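Enoyl-CoA hydratase/carnithine racemase (Thermus thermophilus JL-18, PDB 6SL9) probably isomerises the ring epoxide of phenylacetyl-CoA to oxepin-CoA in phenylacetic acid catabolism, as a member of the crotonase family. Local coordinates at residues A[11-16]-A[191-195]; A[22-26]-A[56-60]; A[49-55]-A[96-101]. One frame throughout, in Å; residues are numbered along the deposited sequence.

How the contacts relate
All three contacts belong to the crotonase-like fold, and the six-stranded sheet relates them. Contact 3 pairs the neighbouring parallel strands 51-56 and 98-102; contact 1 lays helix 186-197 against strand 14-19 of the same sheet. The centres of contacts 1 and 3 are about 7 Å apart, and the two touch where Leu-15 and Gly-13 meet Leu-53 and Arg-50. Contact 2 lies at the C-terminal ends of strands 14-19 and 51-56, its segment 56-60 following directly on 49-55, about 22 Å from contact 1 and 19 Å from contact 3 between centres. Along the chain contacts 2 and 3 alternate, and both nest inside the long loop closed by contact 1, so a helix late in the sequence packs on a strand from near its start.

Contact 1. Residues A[11-16]-A[191-195]; sequences QDGVLV and LSLAK
Residues 11-16 form a tight hairpin turn running into a strand, and one side of it packs on a single turn of helix, residues 191-195. Gln-11 to Val-14 make a type II' beta turn, Asp-12 with phi/psi 54/-123° and Gly-13 with -92/11°, closed by Val-14 N to Gln-11 O and Gln-11 N to Val-14 O, both 2.9 Å. Strand 14-16 and helix 191-195 run at 143° with axes 9.3 Å apart at closest; the nearest CA pair is Val-14 and Lys-195, 6.3 Å. Gln-11, chi1 m, brings OE1 to 3.2 Å from Leu-191 CD2. Asp-12, also m, sets OD1 3.8 Å from Lys-195 NZ, a long salt bridge reached by a lysine whose chi2 to chi4 are all t. Val-14, chi1 t, is the central apolar residue: CG1 lies 4.1 Å from Leu-191 CD1, and CG2 lies 3.8 Å from Ala-194 CB and 3.9 Å from Lys-195 CG. Leu-15 points away, and Val-16, chi1 t, returns CG2 to 4.1 Å from Leu-191 CD1. Such alternation is characteristic of a helix packed on a sheet face, here with the long Asp-12 to Lys-195 salt bridge at its more exposed edge. Beyond it, Gly-13 and Leu-15 hydrogen-bond through their backbones to residues 50-53, while Leu-193 of helix 186-197 reaches strand 119-123.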
loop_
_atom_site.group_PDB
_atom_site.type_symbol
_atom_site.label_atom_id
_atom_site.label_comp_id
_atom_site.label_asym_id
_atom_site.label_seq_id
_atom_site.Cartn_x
_atom_site.Cartn_y
_atom_site.Cartn_z
ATOM N N GLN A 11 24.174 -22.734 11.922
ATOM C CA GLN A 11 24.674 -23.435 10.718
ATOM C C GLN A 11 25.407 -22.363 9.907
ATOM O O GLN A 11 24.754 -21.393 9.444
ATOM C CB GLN A 11 23.510 -24.028 9.943
ATOM C CG GLN A 11 22.683 -25.017 10.736
ATOM C CD GLN A 11 22.177 -26.069 9.795
ATOM O OE1 GLN A 11 22.778 -26.332 8.766
ATOM N NE2 GLN A 11 21.029 -26.629 10.110
ATOM N N ASP A 12 26.734 -22.449 9.805
ATOM C CA ASP A 12 27.531 -21.355 9.178
ATOM C C ASP A 12 27.217 -20.034 9.869
ATOM O O ASP A 12 27.425 -19.847 11.098
ATOM C CB ASP A 12 27.138 -21.126 7.705
ATOM C CG ASP A 12 27.450 -22.241 6.713
ATOM O OD1 ASP A 12 27.795 -23.386 7.142
ATOM O OD2 ASP A 12 27.352 -21.969 5.487
ATOM N N GLY A 13 26.789 -19.103 9.046
ATOM C CA GLY A 13 26.449 -17.731 9.461
ATOM C C GLY A 13 24.980 -17.540 9.818
ATOM O O GLY A 13 24.552 -16.396 9.962
ATOM N N VAL A 14 24.219 -18.630 9.944
ATOM C CA VAL A 14 22.764 -18.568 10.182
ATOM C C VAL A 14 22.449 -19.069 11.594
ATOM O O VAL A 14 22.807 -20.211 11.937
ATOM C CB VAL A 14 21.988 -19.362 9.116
ATOM C CG1 VAL A 14 20.484 -19.274 9.387
ATOM C CG2 VAL A 14 22.318 -18.869 7.727
ATOM N N LEU A 15 21.690 -18.288 12.335
ATOM C CA LEU A 15 21.077 -18.776 13.578
ATOM C C LEU A 15 19.667 -19.270 13.217
ATOM O O LEU A 15 18.844 -18.464 12.847
ATOM C CB LEU A 15 21.077 -17.695 14.652
ATOM C CG LEU A 15 20.415 -18.088 15.958
ATOM C CD1 LEU A 15 21.144 -19.211 16.655
ATOM C CD2 LEU A 15 20.325 -16.906 16.897
ATOM N N VAL A 16 19.436 -20.555 13.449
ATOM C CA VAL A 16 18.142 -21.199 13.206
ATOM C C VAL A 16 17.392 -21.277 14.530
ATOM O O VAL A 16 17.895 -21.911 15.494
ATOM C CB VAL A 16 18.327 -22.571 12.571
ATOM C CG1 VAL A 16 16.941 -23.140 12.265
ATOM C CG2 VAL A 16 19.150 -22.554 11.310
ATOM N N LEU A 191 17.028 -22.628 4.420
ATOM C CA LEU A 191 18.426 -22.540 4.904
ATOM C C LEU A 191 19.351 -22.060 3.779
ATOM O O LEU A 191 20.251 -21.284 4.040
ATOM C CB LEU A 191 18.892 -23.846 5.515
ATOM C CG LEU A 191 20.239 -23.757 6.180
ATOM C CD1 LEU A 191 20.289 -22.758 7.328
ATOM C CD2 LEU A 191 20.625 -25.126 6.692
ATOM N N SER A 192 19.171 -22.546 2.567
ATOM C CA SER A 192 20.002 -22.103 1.420
ATOM C C SER A 192 19.848 -20.592 1.276
ATOM O O SER A 192 20.859 -19.885 1.071
ATOM C CB SER A 192 19.559 -22.836 0.159
ATOM O OG SER A 192 20.311 -22.377 -0.925
ATOM N N LEU A 193 18.611 -20.086 1.308
ATOM C CA LEU A 193 18.406 -18.630 1.140
ATOM C C LEU A 193 19.045 -17.884 2.327
ATOM O O LEU A 193 19.724 -16.882 2.139
ATOM C CB LEU A 193 16.901 -18.356 1.068
ATOM C CG LEU A 193 16.490 -16.879 1.045
ATOM C CD1 LEU A 193 17.094 -16.196 -0.143
ATOM C CD2 LEU A 193 14.989 -16.713 1.043
ATOM N N ALA A 194 18.843 -18.340 3.550
ATOM C CA ALA A 194 19.453 -17.707 4.728
ATOM C C ALA A 194 20.971 -17.702 4.613
ATOM O O ALA A 194 21.598 -16.711 4.964
ATOM C CB ALA A 194 18.960 -18.374 5.985
ATOM N N LYS A 195 21.572 -18.776 4.099
ATOM C CA LYS A 195 23.039 -18.826 3.939
ATOM C C LYS A 195 23.496 -17.810 2.897
ATOM O O LYS A 195 24.566 -17.243 3.037
ATOM C CB LYS A 195 23.495 -20.247 3.635
ATOM C CG LYS A 195 23.536 -21.150 4.855
ATOM C CD LYS A 195 23.972 -22.563 4.483
ATOM C CE LYS A 195 24.104 -23.465 5.685
ATOM N NZ LYS A 195 24.722 -24.764 5.351
#

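Contact 2. Residues A[22-26]-A[56-60]; sequences PEKLN and GAGRA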
loop_
_atom_site.group_PDB
_atom_site.type_symbol
_atom_site.label_atom_id
_atom_site.label_comp_id
_atom_site.label_asym_id
_atom_site.label_seq_id
_atom_site.Cartn_x
_atom_site.Cartn_y
_atom_site.Cartn_z
ATOM N N PRO A 22 5.409 -28.330 20.257
ATOM C CA PRO A 22 4.614 -28.905 19.170
ATOM C C PRO A 22 3.296 -29.547 19.592
ATOM O O PRO A 22 2.337 -29.553 18.808
ATOM C CB PRO A 22 5.575 -29.909 18.525
ATOM C CG PRO A 22 6.583 -30.222 19.634
ATOM C CD PRO A 22 6.762 -28.868 20.318
ATOM N N GLU A 23 3.272 -30.039 20.817
ATOM C CA GLU A 23 2.077 -30.670 21.417
ATOM C C GLU A 23 0.942 -29.666 21.587
ATOM O O GLU A 23 -0.229 -30.068 21.692
ATOM C CB GLU A 23 2.411 -31.311 22.777
ATOM C CG GLU A 23 2.792 -30.301 23.896
ATOM C CD GLU A 23 4.218 -29.766 24.127
ATOM O OE1 GLU A 23 5.043 -29.729 23.218
ATOM O OE2 GLU A 23 4.479 -29.321 25.268
ATOM N N LYS A 24 1.245 -28.382 21.610
ATOM C CA LYS A 24 0.251 -27.282 21.674
ATOM C C LYS A 24 0.349 -26.402 20.415
ATOM O O LYS A 24 -0.004 -25.219 20.501
ATOM C CB LYS A 24 0.475 -26.493 22.972
ATOM C CG LYS A 24 0.108 -27.211 24.262
ATOM C CD LYS A 24 -1.406 -27.196 24.518
ATOM C CE LYS A 24 -1.972 -28.402 25.254
ATOM N NZ LYS A 24 -1.041 -28.935 26.272
ATOM N N LEU A 25 0.833 -26.961 19.305
ATOM C CA LEU A 25 0.889 -26.221 18.019
ATOM C C LEU A 25 1.686 -24.933 18.190
ATOM O O LEU A 25 1.405 -23.915 17.559
ATOM C CB LEU A 25 -0.515 -25.976 17.486
ATOM C CG LEU A 25 -1.369 -27.218 17.316
ATOM C CD1 LEU A 25 -2.756 -26.800 16.820
ATOM C CD2 LEU A 25 -0.708 -28.281 16.412
ATOM N N ASN A 26 2.753 -25.007 18.966
ATOM C CA ASN A 26 3.649 -23.853 19.194
ATOM C C ASN A 26 2.876 -22.628 19.639
ATOM O O ASN A 26 3.224 -21.482 19.252
ATOM C CB ASN A 26 4.554 -23.617 17.988
ATOM C CG ASN A 26 5.280 -24.881 17.589
ATOM O OD1 ASN A 26 5.714 -25.652 18.448
ATOM N ND2 ASN A 26 5.447 -25.075 16.292
ATOM N N GLY A 56 8.827 -23.484 12.834
ATOM C CA GLY A 56 8.144 -24.189 13.924
ATOM C C GLY A 56 8.450 -25.673 13.908
ATOM O O GLY A 56 8.683 -26.281 12.863
ATOM N N ALA A 57 8.351 -26.274 15.076
ATOM C CA ALA A 57 8.426 -27.734 15.229
ATOM C C ALA A 57 7.059 -28.363 15.032
ATOM O O ALA A 57 6.083 -27.796 15.424
ATOM C CB ALA A 57 8.933 -28.098 16.597
ATOM N N GLY A 58 7.054 -29.587 14.550
ATOM C CA GLY A 58 5.793 -30.322 14.474
ATOM C C GLY A 58 4.924 -29.868 13.322
ATOM O O GLY A 58 5.436 -29.321 12.304
ATOM N N ARG A 59 3.620 -30.017 13.469
ATOM C CA ARG A 59 2.762 -29.811 12.302
ATOM C C ARG A 59 2.444 -28.334 12.082
ATOM O O ARG A 59 2.007 -27.991 10.986
ATOM C CB ARG A 59 1.490 -30.646 12.383
ATOM C CG ARG A 59 0.341 -30.100 13.222
ATOM C CD ARG A 59 -0.873 -31.021 13.170
ATOM N NE ARG A 59 -1.971 -30.614 14.044
ATOM C CZ ARG A 59 -2.877 -29.681 13.729
ATOM N NH1 ARG A 59 -2.829 -29.084 12.544
ATOM N NH2 ARG A 59 -3.816 -29.346 14.606
ATOM N N ALA A 60 2.560 -27.479 13.106
ATOM C CA ALA A 60 2.251 -26.047 13.011
ATOM C C ALA A 60 3.501 -25.195 12.951
ATOM O O ALA A 60 4.543 -25.548 13.497
ATOM C CB ALA A 60 1.445 -25.641 14.197
HETATM O O HOH W 1 3.323 -27.960 15.953
HETATM O O HOH W 2 2.689 -31.199 15.996
#
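Two irregular backbones approach here. Residues 22-23 make a short 3-10 segment, with Leu-25 N bonded to Pro-22 O at 3.0 Å, after which Leu-25 and Asn-26 both adopt positive phi (57° and 52°). Across from them, 56-60 bends through Gly-58 at phi 77°. CA atoms come within 5.0 Å at Pro-22 and Gly-58, where a CB on the glycine would clash with Pro-22 CB, and within 5.2 Å at Leu-25 and Ala-60. Asn-26 supplies the direct polar link: ND2 donates to Ala-57 O (2.9 Å), and its amide also bonds to Arg-21 N through OD1 and to Phe-61 O through ND2. Water 1 accepts from Ala-60 N (3.0 Å) and donates to Ala-57 O (2.8 Å) and, weakly, to Pro-22 O (3.4 Å); water 2 joins Arg-59 N (2.9 Å) to Pro-22 O (3.3 Å). Leu-25 CB packs on Ala-60 CB at 3.8 Å, while Leu-25 CD2 lies over one guanidinium face of Arg-59. Together these form a hydrated junction between the loops after strands 14-19 and 51-56; in crotonase enzymes the corresponding loops help bind CoA and supply one of the two peptide NH groups of the oxyanion hole, consistent with a similar role here.

Contact 3. Residues A[49-55]-A[96-101]; sequences VRALLLT and KPLVVA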
loop_
_atom_site.group_PDB
_atom_site.type_symbol
_atom_site.label_atom_id
_atom_site.label_comp_id
_atom_site.label_asym_id
_atom_site.label_seq_id
_atom_site.Cartn_x
_atom_site.Cartn_y
_atom_site.Cartn_z
ATOM N N VAL A 49 27.039 -14.633 13.464
ATOM C CA VAL A 49 25.691 -14.717 12.868
ATOM C C VAL A 49 25.483 -13.543 11.923
ATOM O O VAL A 49 25.639 -12.389 12.353
ATOM C CB VAL A 49 24.616 -14.795 13.953
ATOM C CG1 VAL A 49 23.247 -14.704 13.375
ATOM C CG2 VAL A 49 24.780 -16.061 14.770
ATOM N N ARG A 50 25.118 -13.835 10.671
ATOM C CA ARG A 50 24.801 -12.785 9.685
ATOM C C ARG A 50 23.369 -12.880 9.190
ATOM O O ARG A 50 22.916 -11.964 8.507
ATOM C CB ARG A 50 25.772 -12.839 8.513
ATOM C CG ARG A 50 27.222 -12.657 8.852
ATOM C CD ARG A 50 27.851 -11.348 8.493
ATOM N NE ARG A 50 27.820 -11.043 7.076
ATOM C CZ ARG A 50 28.670 -11.473 6.168
ATOM N NH1 ARG A 50 29.691 -12.267 6.449
ATOM N NH2 ARG A 50 28.479 -11.090 4.931
ATOM N N ALA A 51 22.641 -13.917 9.545
ATOM C CA ALA A 51 21.228 -14.062 9.160
ATOM C C ALA A 51 20.538 -14.954 10.167
ATOM O O ALA A 51 21.214 -15.766 10.820
ATOM C CB ALA A 51 21.104 -14.646 7.771
ATOM N N LEU A 52 19.230 -14.830 10.291
ATOM C CA LEU A 52 18.416 -15.690 11.159
ATOM C C LEU A 52 17.349 -16.380 10.314
ATOM O O LEU A 52 16.916 -15.838 9.286
ATOM C CB LEU A 52 17.788 -14.848 12.259
ATOM C CG LEU A 52 18.711 -14.388 13.392
ATOM C CD1 LEU A 52 19.547 -13.200 12.955
ATOM C CD2 LEU A 52 17.929 -14.014 14.616
ATOM N N LEU A 53 16.968 -17.566 10.786
ATOM C CA LEU A 53 15.904 -18.362 10.149
ATOM C C LEU A 53 14.951 -18.780 11.279
ATOM O O LEU A 53 15.422 -19.388 12.250
ATOM C CB LEU A 53 16.481 -19.592 9.464
ATOM C CG LEU A 53 15.509 -20.607 8.854
ATOM C CD1 LEU A 53 14.541 -20.000 7.887
ATOM C CD2 LEU A 53 16.331 -21.716 8.193
ATOM N N LEU A 54 13.649 -18.535 11.140
ATOM C CA LEU A 54 12.636 -18.880 12.145
ATOM C C LEU A 54 11.660 -19.860 11.521
ATOM O O LEU A 54 11.124 -19.593 10.433
ATOM C CB LEU A 54 11.934 -17.577 12.586
ATOM C CG LEU A 54 10.785 -17.781 13.593
ATOM C CD1 LEU A 54 11.287 -18.352 14.918
ATOM C CD2 LEU A 54 10.110 -16.434 13.818
ATOM N N THR A 55 11.390 -20.929 12.248
ATOM C CA THR A 55 10.424 -21.957 11.829
ATOM C C THR A 55 9.752 -22.558 13.061
ATOM O O THR A 55 10.092 -22.189 14.180
ATOM C CB THR A 55 11.129 -22.983 10.944
ATOM O OG1 THR A 55 10.126 -23.693 10.204
ATOM C CG2 THR A 55 12.008 -23.949 11.705
ATOM N N LYS A 96 19.955 -7.726 11.223
ATOM C CA LYS A 96 20.352 -8.857 10.366
ATOM C C LYS A 96 19.088 -9.319 9.650
ATOM O O LYS A 96 17.981 -9.201 10.200
ATOM C CB LYS A 96 21.003 -9.955 11.190
ATOM C CG LYS A 96 22.248 -9.463 11.908
ATOM C CD LYS A 96 22.929 -10.447 12.838
ATOM C CE LYS A 96 24.103 -9.796 13.533
ATOM N NZ LYS A 96 24.882 -10.729 14.372
ATOM N N PRO A 97 19.223 -9.877 8.448
ATOM C CA PRO A 97 18.049 -10.347 7.722
ATOM C C PRO A 97 17.464 -11.606 8.383
ATOM O O PRO A 97 18.177 -12.444 8.878
ATOM C CB PRO A 97 18.597 -10.682 6.345
ATOM C CG PRO A 97 20.054 -10.973 6.565
ATOM C CD PRO A 97 20.448 -9.989 7.648
ATOM N N LEU A 98 16.145 -11.706 8.303
ATOM C CA LEU A 98 15.353 -12.815 8.875
ATOM C C LEU A 98 14.587 -13.510 7.769
ATOM O O LEU A 98 13.782 -12.903 7.063
ATOM C CB LEU A 98 14.396 -12.264 9.938
ATOM C CG LEU A 98 13.405 -13.260 10.545
ATOM C CD1 LEU A 98 14.139 -14.326 11.319
ATOM C CD2 LEU A 98 12.379 -12.569 11.427
ATOM N N VAL A 99 14.802 -14.795 7.672
ATOM C CA VAL A 99 14.005 -15.667 6.796
ATOM C C VAL A 99 13.025 -16.391 7.697
ATOM O O VAL A 99 13.405 -16.877 8.764
ATOM C CB VAL A 99 14.903 -16.673 6.057
ATOM C CG1 VAL A 99 14.100 -17.640 5.235
ATOM C CG2 VAL A 99 15.925 -15.976 5.175
ATOM N N VAL A 100 11.754 -16.503 7.259
ATOM C CA VAL A 100 10.750 -17.337 7.985
ATOM C C VAL A 100 10.375 -18.506 7.089
ATOM O O VAL A 100 10.095 -18.266 5.901
ATOM C CB VAL A 100 9.547 -16.483 8.388
ATOM C CG1 VAL A 100 8.369 -17.354 8.805
ATOM C CG2 VAL A 100 9.921 -15.555 9.506
ATOM N N ALA A 101 10.313 -19.695 7.653
ATOM C CA ALA A 101 9.886 -20.927 6.966
ATOM C C ALA A 101 8.601 -21.391 7.647
ATOM O O ALA A 101 8.624 -21.927 8.759
ATOM C CB ALA A 101 10.960 -21.956 7.026
#
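Strands 51-55 and 98-101 lie side by side in parallel, 20° between their directions, and four main-chain hydrogen bonds tie them together. Leu-52 N donates to Pro-97 O (3.0 Å), Leu-52 O accepts from Val-99 N (2.9 Å), Leu-54 N donates to Val-99 O (2.9 Å), and Leu-54 O accepts from Ala-101 N (2.9 Å). Leu-52 and Leu-54 thus use both backbone groups on this neighbour, while Ala-51 and Leu-53 turn theirs to the other side, to Gly-13 and to Leu-15 and Leu-17 of strand 14-19. Side chains extend the ladder at each end. Thr-55 OG1 donates to Ala-101 O at 2.7 Å; Lys-96, extended beyond chi1, brings NZ to Val-49 O at 2.7 Å and also bonds Gly-43 O. Leu-98 N is taken by Asp-118, and the Arg-50 guanidinium by Gly-200 and Thr-202. Apolar contacts fill both faces: Leu-53 CD1 meets Val-99 CG1 (3.6 Å) on the face packed against helix 186-197, and Leu-52 CB meets Leu-98 CD1 (3.8 Å) on the other. The chemistry is that of a buried central sheet, in which main-chain groups are paired by neighbouring strands and the lysine ammonium is satisfied by carbonyl oxygens.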